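Local coordinates for protein N-acetylneuraminate lyase (Fusobacterium nucleatum subsp. nucleatum ATCC 25586, PDB 5ZKA) that is a lyase enzyme of the dihydrodipicolinate synthetase family, built on the alternating strands and helices of a TIM barrel, at residues 69-72 with 73-76; 94-98 with 99-103; 150-153 with 154-158; 159-162 with 163-166; 181-184 with 185-188. All coordinates share one frame; numbering follows the deposited sequence.

Interaction 1: 69-72 with 73-76; sequences STEE and KKRV
Glu71 and Lys74 cross obliquely on the first turns of helix 70-84. The chain of Glu71 is bent at chi2 (-49°), which swings its carboxylate back over the lysine stem: OE2 lies 3.2 Å from Lys74 NZ, a weak hydrogen bond within a salt bridge, and 3.3 Å from Lys74 CD. Lys74 itself runs straight beyond CG and lies alongside Thr70, both pointing the same way, with Thr70 CG2 4.1 Å from Lys74 CE. Lysine suits the place because its methylenes can pack on the threonine methyl while its ammonium group carries on to a salt bridge with Glu104 and a cation-pi contact with Tyr108. Thr70 OG1 and Lys73 NZ both turn to Glu101 of helix 99-112. The helical backbone bonds begin with Lys73 N donating to Ser69 O at 2.8 Å. At the helix start, Glu72 N donates to Ser69 OG at 3.1 Å. Ser69 N in turn donates almost straight (175°) to the anti lone pair of Glu72 OE1 at 3.0 Å, an oxygen that also forms a salt bridge with Arg283. This reciprocal exchange is a capping box, here starting the helix of the beta-alpha-beta unit formed by 55-58, 70-84 and 89-93.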
loop_
_atom_site.group_PDB
_atom_site.type_symbol
_atom_site.label_atom_id
_atom_site.label_comp_id
_atom_site.label_asym_id
_atom_site.label_seq_id
_atom_site.Cartn_x
_atom_site.Cartn_y
_atom_site.Cartn_z
ATOM N N SER A 69 -0.926 -25.126 -23.154
ATOM C CA SER A 69 -0.114 -26.329 -23.044
ATOM C C SER A 69 1.380 -26.007 -23.027
ATOM O O SER A 69 1.820 -24.922 -23.418
ATOM C CB SER A 69 -0.415 -27.281 -24.201
ATOM O OG SER A 69 0.142 -26.761 -25.400
ATOM N N THR A 70 2.167 -26.994 -22.576
ATOM C CA THR A 70 3.617 -26.841 -22.551
ATOM C C THR A 70 4.162 -26.502 -23.935
ATOM O O THR A 70 5.006 -25.611 -24.075
ATOM C CB THR A 70 4.266 -28.122 -22.019
ATOM O OG1 THR A 70 3.725 -28.429 -20.723
ATOM C CG2 THR A 70 5.767 -27.940 -21.900
ATOM N N GLU A 71 3.685 -27.195 -24.970
ATOM C CA GLU A 71 4.170 -26.904 -26.320
ATOM C C GLU A 71 3.757 -25.509 -26.757
ATOM O O GLU A 71 4.523 -24.811 -27.431
ATOM C CB GLU A 71 3.656 -27.948 -27.313
ATOM C CG GLU A 71 4.338 -29.310 -27.185
ATOM C CD GLU A 71 5.863 -29.218 -27.155
ATOM O OE1 GLU A 71 6.474 -29.113 -28.240
ATOM O OE2 GLU A 71 6.449 -29.264 -26.047
ATOM N N GLU A 72 2.558 -25.082 -26.373
ATOM C CA GLU A 72 2.120 -23.739 -26.711
ATOM C C GLU A 72 2.961 -22.693 -25.988
ATOM O O GLU A 72 3.310 -21.661 -26.576
ATOM C CB GLU A 72 0.628 -23.599 -26.401
ATOM C CG GLU A 72 -0.231 -24.264 -27.477
ATOM C CD GLU A 72 -1.694 -24.437 -27.103
ATOM O OE1 GLU A 72 -2.020 -24.473 -25.897
ATOM O OE2 GLU A 72 -2.528 -24.533 -28.036
ATOM N N LYS A 73 3.326 -22.956 -24.723
ATOM C CA LYS A 73 4.239 -22.051 -24.028
ATOM C C LYS A 73 5.561 -21.930 -24.775
ATOM O O LYS A 73 6.095 -20.824 -24.941
ATOM C CB LYS A 73 4.494 -22.531 -22.600
ATOM C CG LYS A 73 3.292 -22.433 -21.674
ATOM C CD LYS A 73 3.535 -23.292 -20.417
ATOM C CE LYS A 73 2.307 -23.375 -19.520
ATOM N NZ LYS A 73 2.634 -24.066 -18.215
ATOM N N LYS A 74 6.108 -23.062 -25.231
ATOM C CA LYS A 74 7.381 -23.034 -25.946
ATOM C C LYS A 74 7.291 -22.188 -27.214
ATOM O O LYS A 74 8.217 -21.430 -27.535
ATOM C CB LYS A 74 7.821 -24.463 -26.276
ATOM C CG LYS A 74 8.187 -25.314 -25.059
ATOM C CD LYS A 74 8.542 -26.750 -25.484
ATOM C CE LYS A 74 9.085 -27.571 -24.328
ATOM N NZ LYS A 74 9.394 -28.972 -24.760
ATOM N N ARG A 75 6.188 -22.306 -27.954
ATOM C CA ARG A 75 6.062 -21.558 -29.199
ATOM C C ARG A 75 5.985 -20.055 -28.938
ATOM O O ARG A 75 6.543 -19.255 -29.699
ATOM C CB ARG A 75 4.837 -22.033 -29.979
ATOM C CG ARG A 75 4.702 -21.380 -31.354
ATOM C CD ARG A 75 5.701 -21.964 -32.362
ATOM N NE ARG A 75 5.790 -21.168 -33.591
ATOM C CZ ARG A 75 6.913 -20.626 -34.059
ATOM N NH1 ARG A 75 8.058 -20.800 -33.410
ATOM N NH2 ARG A 75 6.900 -19.909 -35.180
ATOM N N VAL A 76 5.300 -19.650 -27.864
ATOM C CA VAL A 76 5.282 -18.235 -27.483
ATOM C C VAL A 76 6.698 -17.743 -27.207
ATOM O O VAL A 76 7.104 -16.672 -27.673
ATOM C CB VAL A 76 4.367 -18.018 -26.265
ATOM C CG1 VAL A 76 4.576 -16.621 -25.671
ATOM C CG2 VAL A 76 2.912 -18.231 -26.658
#

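Interaction 2: 94-98 with 99-103; sequences VGSIN and LNEAV
Glu101 reaches back from the first turn of its helix to the loop before it, meeting Asn98 near its base and Ser96 at its tip. Its CB sits 3.4 Å from Asn98 O and 3.7 Å from Asn98 CG, and the two side chains cross at about a right angle. Beyond CB the chain is extended, with CG anti to the backbone N (chi1 -176°), and this carries the carboxylate across to the serine. There OE1 accepts a short bond of 2.7 Å from Ser96 OG, which arrives nearly in line with the C-O bond. A water adds a weak bond to OE1 and accepts from Asn98 ND2 at 3.1 Å, bridging the carboxylate and the amide. OE2 is held by Lys73 and Thr70 of helix 70-84. Serine suits its place because one hydroxyl can work both ways: while donating to Glu101, Ser96 OG accepts from Asn98 N at 2.9 Å. Asparagine is a good residue for a helix start, and Asn98 OD1 accepts from Glu101 N at 3.0 Å, the donor standing above the carbonyl plane. Helix 99-112, which follows strand 89-93 in the barrel, thus begins with an asparagine N-cap preceded by an ST turn.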
loop_
_atom_site.group_PDB
_atom_site.type_symbol
_atom_site.label_atom_id
_atom_site.label_comp_id
_atom_site.label_asym_id
_atom_site.label_seq_id
_atom_site.Cartn_x
_atom_site.Cartn_y
_atom_site.Cartn_z
ATOM N N VAL A 94 8.672 -19.335 -16.210
ATOM C CA VAL A 94 8.614 -20.769 -16.477
ATOM C C VAL A 94 8.008 -21.561 -15.320
ATOM O O VAL A 94 7.965 -22.791 -15.377
ATOM C CB VAL A 94 10.004 -21.329 -16.835
ATOM C CG1 VAL A 94 10.554 -20.643 -18.090
ATOM C CG2 VAL A 94 10.961 -21.177 -15.663
ATOM N N GLY A 95 7.511 -20.887 -14.281
ATOM C CA GLY A 95 6.995 -21.591 -13.123
ATOM C C GLY A 95 5.703 -22.331 -13.409
ATOM O O GLY A 95 4.991 -22.056 -14.377
ATOM N N SER A 96 5.373 -23.265 -12.513
ATOM C CA SER A 96 4.278 -24.200 -12.748
ATOM C C SER A 96 4.102 -25.046 -11.490
ATOM O O SER A 96 5.019 -25.149 -10.667
ATOM C CB SER A 96 4.573 -25.089 -13.966
ATOM O OG SER A 96 3.781 -26.259 -13.979
ATOM N N ILE A 97 2.914 -25.642 -11.338
ATOM C CA ILE A 97 2.726 -26.612 -10.254
ATOM C C ILE A 97 3.616 -27.823 -10.491
ATOM O O ILE A 97 4.003 -28.508 -9.541
ATOM C CB ILE A 97 1.248 -27.050 -10.119
ATOM C CG1 ILE A 97 0.311 -25.845 -10.012
ATOM C CG2 ILE A 97 1.048 -27.987 -8.892
ATOM C CD1 ILE A 97 -1.160 -26.226 -10.191
ATOM N N ASN A 98 3.971 -28.074 -11.750
ATOM C CA ASN A 98 4.780 -29.219 -12.156
ATOM C C ASN A 98 6.232 -28.768 -12.255
ATOM O O ASN A 98 6.609 -28.075 -13.209
ATOM C CB ASN A 98 4.261 -29.754 -13.490
ATOM C CG ASN A 98 5.077 -30.913 -14.032
ATOM O OD1 ASN A 98 6.169 -31.200 -13.562
ATOM N ND2 ASN A 98 4.546 -31.573 -15.059
ATOM N N LEU A 99 7.050 -29.173 -11.276
ATOM C CA LEU A 99 8.450 -28.755 -11.266
ATOM C C LEU A 99 9.205 -29.301 -12.475
ATOM O O LEU A 99 10.063 -28.606 -13.043
ATOM C CB LEU A 99 9.121 -29.198 -9.966
ATOM C CG LEU A 99 10.593 -28.825 -9.739
ATOM C CD1 LEU A 99 10.871 -27.346 -10.027
ATOM C CD2 LEU A 99 11.018 -29.183 -8.300
ATOM N N ASN A 100 8.904 -30.540 -12.882
ATOM C CA ASN A 100 9.531 -31.107 -14.080
ATOM C C ASN A 100 9.249 -30.252 -15.321
ATOM O O ASN A 100 10.114 -30.102 -16.197
ATOM C CB ASN A 100 9.041 -32.535 -14.305
ATOM C CG ASN A 100 9.707 -33.551 -13.368
ATOM O OD1 ASN A 100 10.359 -33.187 -12.390
ATOM N ND2 ASN A 100 9.529 -34.827 -13.667
ATOM N N GLU A 101 8.035 -29.697 -15.423
ATOM C CA GLU A 101 7.735 -28.790 -16.530
ATOM C C GLU A 101 8.535 -27.500 -16.408
ATOM O O GLU A 101 9.039 -26.977 -17.411
ATOM C CB GLU A 101 6.235 -28.472 -16.577
ATOM C CG GLU A 101 5.840 -27.587 -17.776
ATOM C CD GLU A 101 4.440 -26.999 -17.666
ATOM O OE1 GLU A 101 3.884 -26.967 -16.543
ATOM O OE2 GLU A 101 3.901 -26.564 -18.712
ATOM N N ALA A 102 8.653 -26.976 -15.186
ATOM C CA ALA A 102 9.365 -25.721 -14.967
ATOM C C ALA A 102 10.827 -25.842 -15.382
ATOM O O ALA A 102 11.386 -24.928 -16.004
ATOM C CB ALA A 102 9.245 -25.306 -13.496
ATOM N N VAL A 103 11.460 -26.969 -15.059
ATOM C CA VAL A 103 12.851 -27.179 -15.454
ATOM C C VAL A 103 12.959 -27.357 -16.965
ATOM O O VAL A 103 13.860 -26.802 -17.607
ATOM C CB VAL A 103 13.438 -28.384 -14.697
ATOM C CG1 VAL A 103 14.748 -28.833 -15.344
ATOM C CG2 VAL A 103 13.629 -28.051 -13.201
HETATM O O HOH W 1 2.550 -29.974 -16.763
#

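Interaction 3: 150-153 with 154-158; sequences YSIP and FLTGV
A local turn contact at the surface folds the short helix 153-156 against the loop that leads into it from strand 147-150, Ile152 meeting both Leu155 and Thr156. Ile152 is at the N-cap position, and its carbonyl serves two backbone amides. Thr156 N comes nearly in line with the carbonyl bond at 3.0 Å, whereas Leu155 N stands above the carbonyl plane at 3.2 Å. Beside these bonds the aliphatic ends close up: Ile152 CD1 touches Leu155 CD1 at 3.7 Å, the two chains crossing at a slant. On its other branch, Ile152 CG2 lies over one face of the Tyr150 ring, toward its rim, and also packs on Thr156 CG2. Proline is well placed as the first helical residue, where no amide hydrogen is needed. In a TIM barrel such a segment belongs to a loop joining a strand to the next main helix, here 162-169. The helix is left through Gly157, whose positive phi (73°) is easily taken up by glycine, and Gly157 N donates to Pro153 O at 2.8 Å. Thr156 holds OG1 between its backbone N and carbonyl carbon (chi1 65°), which turns the hydroxyl back to the main chain; there it accepts from Val158 N at 3.1 Å, forming an ST turn. A water accepting from Ile152 N at 3.0 Å is also hydrogen-bonded to Thr156 OG1.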
loop_
_atom_site.group_PDB
_atom_site.type_symbol
_atom_site.label_atom_id
_atom_site.label_comp_id
_atom_site.label_asym_id
_atom_site.label_seq_id
_atom_site.Cartn_x
_atom_site.Cartn_y
_atom_site.Cartn_z
ATOM N N TYR A 150 8.479 -14.765 -8.570
ATOM C CA TYR A 150 7.177 -14.187 -8.912
ATOM C C TYR A 150 6.246 -14.437 -7.728
ATOM O O TYR A 150 5.776 -15.557 -7.521
ATOM C CB TYR A 150 6.616 -14.782 -10.209
ATOM C CG TYR A 150 5.268 -14.218 -10.671
ATOM C CD1 TYR A 150 4.724 -13.063 -10.101
ATOM C CD2 TYR A 150 4.533 -14.858 -11.663
ATOM C CE1 TYR A 150 3.495 -12.554 -10.525
ATOM C CE2 TYR A 150 3.304 -14.364 -12.092
ATOM C CZ TYR A 150 2.788 -13.211 -11.519
ATOM O OH TYR A 150 1.569 -12.721 -11.943
ATOM N N SER A 151 5.962 -13.378 -6.966
ATOM C CA SER A 151 5.153 -13.461 -5.752
ATOM C C SER A 151 3.802 -12.805 -6.011
ATOM O O SER A 151 3.718 -11.580 -6.155
ATOM C CB SER A 151 5.854 -12.791 -4.573
ATOM O OG SER A 151 4.991 -12.792 -3.445
ATOM N N ILE A 152 2.743 -13.618 -6.056
ATOM C CA ILE A 152 1.402 -13.092 -6.318
ATOM C C ILE A 152 0.392 -13.743 -5.373
ATOM O O ILE A 152 -0.360 -14.644 -5.770
ATOM C CB ILE A 152 1.029 -13.232 -7.809
ATOM C CG1 ILE A 152 -0.365 -12.636 -8.086
ATOM C CG2 ILE A 152 1.198 -14.675 -8.306
ATOM C CD1 ILE A 152 -0.574 -12.194 -9.525
ATOM N N PRO A 153 0.329 -13.289 -4.113
ATOM C CA PRO A 153 -0.529 -13.970 -3.120
ATOM C C PRO A 153 -2.021 -13.891 -3.425
ATOM O O PRO A 153 -2.776 -14.772 -2.986
ATOM C CB PRO A 153 -0.196 -13.253 -1.801
ATOM C CG PRO A 153 0.993 -12.366 -2.085
ATOM C CD PRO A 153 1.027 -12.116 -3.561
ATOM N N PHE A 154 -2.470 -12.860 -4.150
ATOM C CA PHE A 154 -3.891 -12.754 -4.466
ATOM C C PHE A 154 -4.377 -13.939 -5.291
ATOM O O PHE A 154 -5.542 -14.338 -5.174
ATOM C CB PHE A 154 -4.178 -11.447 -5.207
ATOM C CG PHE A 154 -5.630 -11.267 -5.566
ATOM C CD1 PHE A 154 -6.607 -11.253 -4.571
ATOM C CD2 PHE A 154 -6.022 -11.128 -6.889
ATOM C CE1 PHE A 154 -7.948 -11.096 -4.892
ATOM C CE2 PHE A 154 -7.360 -10.971 -7.218
ATOM C CZ PHE A 154 -8.324 -10.954 -6.219
ATOM N N LEU A 155 -3.512 -14.507 -6.136
ATOM C CA LEU A 155 -3.868 -15.655 -6.962
ATOM C C LEU A 155 -3.410 -16.988 -6.375
ATOM O O LEU A 155 -4.134 -17.983 -6.489
ATOM C CB LEU A 155 -3.285 -15.498 -8.372
ATOM C CG LEU A 155 -3.764 -14.298 -9.194
ATOM C CD1 LEU A 155 -3.264 -14.421 -10.634
ATOM C CD2 LEU A 155 -5.289 -14.157 -9.138
ATOM N N THR A 156 -2.229 -17.039 -5.746
ATOM C CA THR A 156 -1.696 -18.303 -5.234
ATOM C C THR A 156 -2.046 -18.562 -3.776
ATOM O O THR A 156 -2.008 -19.720 -3.339
ATOM C CB THR A 156 -0.167 -18.348 -5.345
ATOM O OG1 THR A 156 0.397 -17.345 -4.488
ATOM C CG2 THR A 156 0.303 -18.127 -6.778
ATOM N N GLY A 157 -2.342 -17.515 -3.007
ATOM C CA GLY A 157 -2.492 -17.666 -1.572
ATOM C C GLY A 157 -1.205 -17.876 -0.807
ATOM O O GLY A 157 -1.259 -18.197 0.386
ATOM N N VAL A 158 -0.047 -17.698 -1.445
ATOM C CA VAL A 158 1.250 -17.953 -0.820
ATOM C C VAL A 158 1.799 -16.621 -0.317
ATOM O O VAL A 158 2.155 -15.748 -1.116
ATOM C CB VAL A 158 2.231 -18.626 -1.792
ATOM C CG1 VAL A 158 3.635 -18.642 -1.204
ATOM C CG2 VAL A 158 1.763 -20.045 -2.138
HETATM O O HOH W 2 4.104 -15.168 -2.711
HETATM O O HOH W 3 2.980 -16.202 -4.594
#

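Interaction 4: 159-162 with 163-166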
loop_
_atom_site.group_PDB
_atom_site.type_symbol
_atom_site.label_atom_id
_atom_site.label_comp_id
_atom_site.label_asym_id
_atom_site.label_seq_id
_atom_site.Cartn_x
_atom_site.Cartn_y
_atom_site.Cartn_z
ATOM N N ASN A 159 1.878 -16.465 1.005
ATOM C CA ASN A 159 2.341 -15.235 1.641
ATOM C C ASN A 159 3.737 -15.460 2.209
ATOM O O ASN A 159 3.914 -16.255 3.140
ATOM C CB ASN A 159 1.367 -14.790 2.734
ATOM C CG ASN A 159 0.057 -14.274 2.160
ATOM O OD1 ASN A 159 -0.988 -14.919 2.280
ATOM N ND2 ASN A 159 0.111 -13.110 1.519
ATOM N N MET A 160 4.719 -14.747 1.661
ATOM C CA MET A 160 6.126 -14.966 1.967
ATOM C C MET A 160 6.614 -13.926 2.968
ATOM O O MET A 160 6.390 -12.724 2.779
ATOM C CB MET A 160 6.963 -14.897 0.688
ATOM C CG MET A 160 8.396 -15.345 0.854
ATOM S SD MET A 160 8.875 -16.432 -0.510
ATOM C CE MET A 160 7.715 -17.766 -0.287
ATOM N N SER A 161 7.283 -14.392 4.020
ATOM C CA SER A 161 7.806 -13.551 5.084
ATOM C C SER A 161 9.144 -12.932 4.691
ATOM O O SER A 161 9.809 -13.357 3.744
ATOM C CB SER A 161 7.976 -14.360 6.367
ATOM O OG SER A 161 9.283 -14.905 6.447
ATOM N N LEU A 162 9.548 -11.914 5.458
ATOM C CA LEU A 162 10.821 -11.249 5.196
ATOM C C LEU A 162 11.997 -12.205 5.365
ATOM O O LEU A 162 12.923 -12.207 4.543
ATOM C CB LEU A 162 10.971 -10.029 6.105
ATOM C CG LEU A 162 12.229 -9.173 5.975
ATOM C CD1 LEU A 162 12.353 -8.567 4.579
ATOM C CD2 LEU A 162 12.192 -8.088 7.046
ATOM N N SER A 163 11.979 -13.037 6.409
ATOM C CA SER A 163 13.067 -14.003 6.589
ATOM C C SER A 163 13.058 -15.076 5.506
ATOM O O SER A 163 14.111 -15.623 5.156
ATOM C CB SER A 163 12.970 -14.663 7.963
ATOM O OG SER A 163 11.713 -15.300 8.120
ATOM N N GLN A 164 11.880 -15.399 4.976
ATOM C CA GLN A 164 11.814 -16.356 3.878
ATOM C C GLN A 164 12.419 -15.772 2.600
ATOM O O GLN A 164 13.170 -16.459 1.897
ATOM C CB GLN A 164 10.365 -16.792 3.681
ATOM C CG GLN A 164 9.858 -17.627 4.866
ATOM C CD GLN A 164 8.391 -17.987 4.766
ATOM O OE1 GLN A 164 7.612 -17.314 4.092
ATOM N NE2 GLN A 164 8.012 -19.080 5.425
ATOM N N PHE A 165 12.133 -14.499 2.291
ATOM C CA PHE A 165 12.829 -13.856 1.176
ATOM C C PHE A 165 14.338 -13.902 1.385
ATOM O O PHE A 165 15.099 -14.155 0.443
ATOM C CB PHE A 165 12.370 -12.403 1.003
ATOM C CG PHE A 165 11.114 -12.246 0.193
ATOM C CD1 PHE A 165 11.085 -12.578 -1.156
ATOM C CD2 PHE A 165 9.955 -11.760 0.785
ATOM C CE1 PHE A 165 9.921 -12.428 -1.906
ATOM C CE2 PHE A 165 8.789 -11.601 0.047
ATOM C CZ PHE A 165 8.771 -11.945 -1.308
ATOM N N GLY A 166 14.791 -13.662 2.616
ATOM C CA GLY A 166 16.218 -13.739 2.899
ATOM C C GLY A 166 16.818 -15.093 2.583
ATOM O O GLY A 166 17.933 -15.175 2.063
#
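Two first torsions bring Met160 and Phe165 together: Met160 places CG opposite its backbone N (chi1 -170°), while Phe165 carries its ring opposite the carbonyl carbon (chi1 -84°), turned back toward the loop. The result is a Met-aromatic contact at the start of helix 162-169, one of the outer helices of the barrel. Met160 CG lies over the middle of one ring face, 3.9 Å from the centroid of the Phe165 ring, a CH-pi contact. The bend at chi2 keeps the sulfur over that same face, with Met160 SD 4.5 Å from the centroid of the Phe165 ring. Nearer the root of the chain, Met160 CB approaches the ring atom Phe165 CE2 at 3.8 Å. Methionine is suited to this position because a flexible, polarisable chain can follow a flat ring. The phenylalanine also reaches inward to Val177 and to Val190 of helix 184-193, so the pair helps to seat the new helix against its neighbour. Leu162 packs on helix 184-193 too, and touches an acidic side chain of a neighbouring subunit. Along the backbone, Phe165 N donates to Ser161 O at 3.0 Å and Gly166 N to Leu162 O at 3.1 Å. Gln164, extended beyond CG, turns back across the N-cap residue Ser161 and rests its CB 3.7 Å from Met160 CG. Its amide oxygen supplies an acceptor for the amide before the first turn: Ser161 N points almost straight (175°) at Gln164 OE1, 2.9 Å away, approaching at a tilt from the plane of the side-chain carbonyl.

Interaction 5: 181-184 with 185-188; sequences AGDF and YLLE
Phe184 and Leu187 lie side by side and point the same way, the ring and the leucine methyl touching through Phe184 CD2 and Leu187 CD2 at 3.9 Å. They stand about one turn apart on the side of helix 184-193 that meets helix 207-212, where large apolar groups are wanted: Phe184 also packs on Phe203 and on Pro209 and Ala210 of helix 207-212, and its ring meets an aromatic side chain of a neighbouring subunit. Its backbone takes part as well, Phe184 O accepting from Glu188 N at 3.2 Å. Beyond that bond, the carboxylate of Glu188 leads away and is hydrogen-bonded to the neighbouring subunit. Asp183, just before the helix, deals with the amides of the first turn. Its CG stands anti to the backbone N (chi1 -179°), which lays the carboxylate across the helix start. Leu186 N points almost straight (176°) at Asp183 OD1 over 3.1 Å, coming from above the carboxylate plane; the bond from Tyr185 N to the same oxygen is weak. Asp183 OD2 rests against Leu186 CB at 3.5 Å, the two side chains crossing at about a right angle. The main chain adds Leu187 N to Asp183 O at 3.0 Å. Aspartate suits the place because its short chain brings an acceptor back to the backbone, and its negative charge is probably favoured at the positive end of the helix dipole. An Asp N-cap of this kind opens helix 184-193, the barrel helix that follows strand 174-176 and the modified Lys178.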
loop_
_atom_site.group_PDB
_atom_site.type_symbol
_atom_site.label_atom_id
_atom_site.label_comp_id
_atom_site.label_asym_id
_atom_site.label_seq_id
_atom_site.Cartn_x
_atom_site.Cartn_y
_atom_site.Cartn_z
ATOM N N ALA A 181 2.064 -8.217 -3.954
ATOM C CA ALA A 181 1.285 -7.986 -2.746
ATOM C C ALA A 181 1.191 -6.490 -2.471
ATOM O O ALA A 181 2.186 -5.768 -2.545
ATOM C CB ALA A 181 1.923 -8.708 -1.556
ATOM N N GLY A 182 -0.012 -6.016 -2.171
ATOM C CA GLY A 182 -0.180 -4.597 -1.906
ATOM C C GLY A 182 0.253 -4.172 -0.514
ATOM O O GLY A 182 -0.291 -3.215 0.045
ATOM N N ASP A 183 1.229 -4.881 0.059
ATOM C CA ASP A 183 1.730 -4.637 1.417
ATOM C C ASP A 183 2.972 -3.751 1.307
ATOM O O ASP A 183 4.085 -4.235 1.102
ATOM C CB ASP A 183 2.029 -5.965 2.115
ATOM C CG ASP A 183 2.520 -5.786 3.538
ATOM O OD1 ASP A 183 2.823 -4.638 3.934
ATOM O OD2 ASP A 183 2.601 -6.797 4.280
ATOM N N PHE A 184 2.782 -2.431 1.474
ATOM C CA PHE A 184 3.895 -1.509 1.285
ATOM C C PHE A 184 4.805 -1.408 2.502
ATOM O O PHE A 184 5.904 -0.860 2.389
ATOM C CB PHE A 184 3.363 -0.118 0.875
ATOM C CG PHE A 184 2.943 -0.051 -0.560
ATOM C CD1 PHE A 184 1.789 -0.686 -0.987
ATOM C CD2 PHE A 184 3.712 0.628 -1.488
ATOM C CE1 PHE A 184 1.410 -0.649 -2.328
ATOM C CE2 PHE A 184 3.340 0.669 -2.829
ATOM C CZ PHE A 184 2.193 0.029 -3.246
ATOM N N TYR A 185 4.412 -1.953 3.656
ATOM C CA TYR A 185 5.385 -2.115 4.726
ATOM C C TYR A 185 6.377 -3.219 4.371
ATOM O O TYR A 185 7.600 -3.029 4.432
ATOM C CB TYR A 185 4.656 -2.418 6.041
ATOM C CG TYR A 185 5.558 -2.694 7.229
ATOM C CD1 TYR A 185 6.696 -1.929 7.474
ATOM C CD2 TYR A 185 5.253 -3.713 8.116
ATOM C CE1 TYR A 185 7.520 -2.186 8.581
ATOM C CE2 TYR A 185 6.065 -3.980 9.231
ATOM C CZ TYR A 185 7.193 -3.211 9.457
ATOM O OH TYR A 185 7.993 -3.486 10.554
ATOM N N LEU A 186 5.864 -4.378 3.961
ATOM C CA LEU A 186 6.755 -5.451 3.529
ATOM C C LEU A 186 7.624 -5.004 2.354
ATOM O O LEU A 186 8.809 -5.357 2.285
ATOM C CB LEU A 186 5.939 -6.691 3.165
ATOM C CG LEU A 186 6.724 -7.904 2.663
ATOM C CD1 LEU A 186 7.588 -8.492 3.772
ATOM C CD2 LEU A 186 5.758 -8.946 2.109
ATOM N N LEU A 187 7.061 -4.207 1.428
ATOM C CA LEU A 187 7.852 -3.736 0.292
ATOM C C LEU A 187 9.039 -2.912 0.766
ATOM O O LEU A 187 10.164 -3.101 0.297
ATOM C CB LEU A 187 6.980 -2.926 -0.676
ATOM C CG LEU A 187 7.701 -2.283 -1.874
ATOM C CD1 LEU A 187 8.494 -3.320 -2.685
ATOM C CD2 LEU A 187 6.729 -1.497 -2.769
ATOM N N GLU A 188 8.813 -2.008 1.723
ATOM C CA GLU A 188 9.915 -1.215 2.255
ATOM C C GLU A 188 10.923 -2.085 3.006
ATOM O O GLU A 188 12.133 -1.838 2.939
ATOM C CB GLU A 188 9.353 -0.103 3.157
ATOM C CG GLU A 188 10.410 0.776 3.848
ATOM C CD GLU A 188 11.034 0.109 5.077
ATOM O OE1 GLU A 188 10.310 -0.639 5.769
ATOM O OE2 GLU A 188 12.239 0.316 5.332
#

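How the interactions relate
From the N terminus the five contacts follow in series; each closes its own short turn at a helix start, and none nests in or crosses another. Interactions 1 and 2 begin successive barrel helices and touch through Glu101, which receives Lys73 and Thr70. Interaction 3 comes next, its centre about 16 Å from that of interaction 2 without touching it. Interactions 3, 4 and 5 form a second group: Pro153 packs on both Asn159 and Ala181, while Leu186 lies against Met160 and Leu162. The group ties the loop after strand 147-150 to helices 162-169 and 184-193. Interactions 1 and 5 lie on opposite sides of the chain's centre.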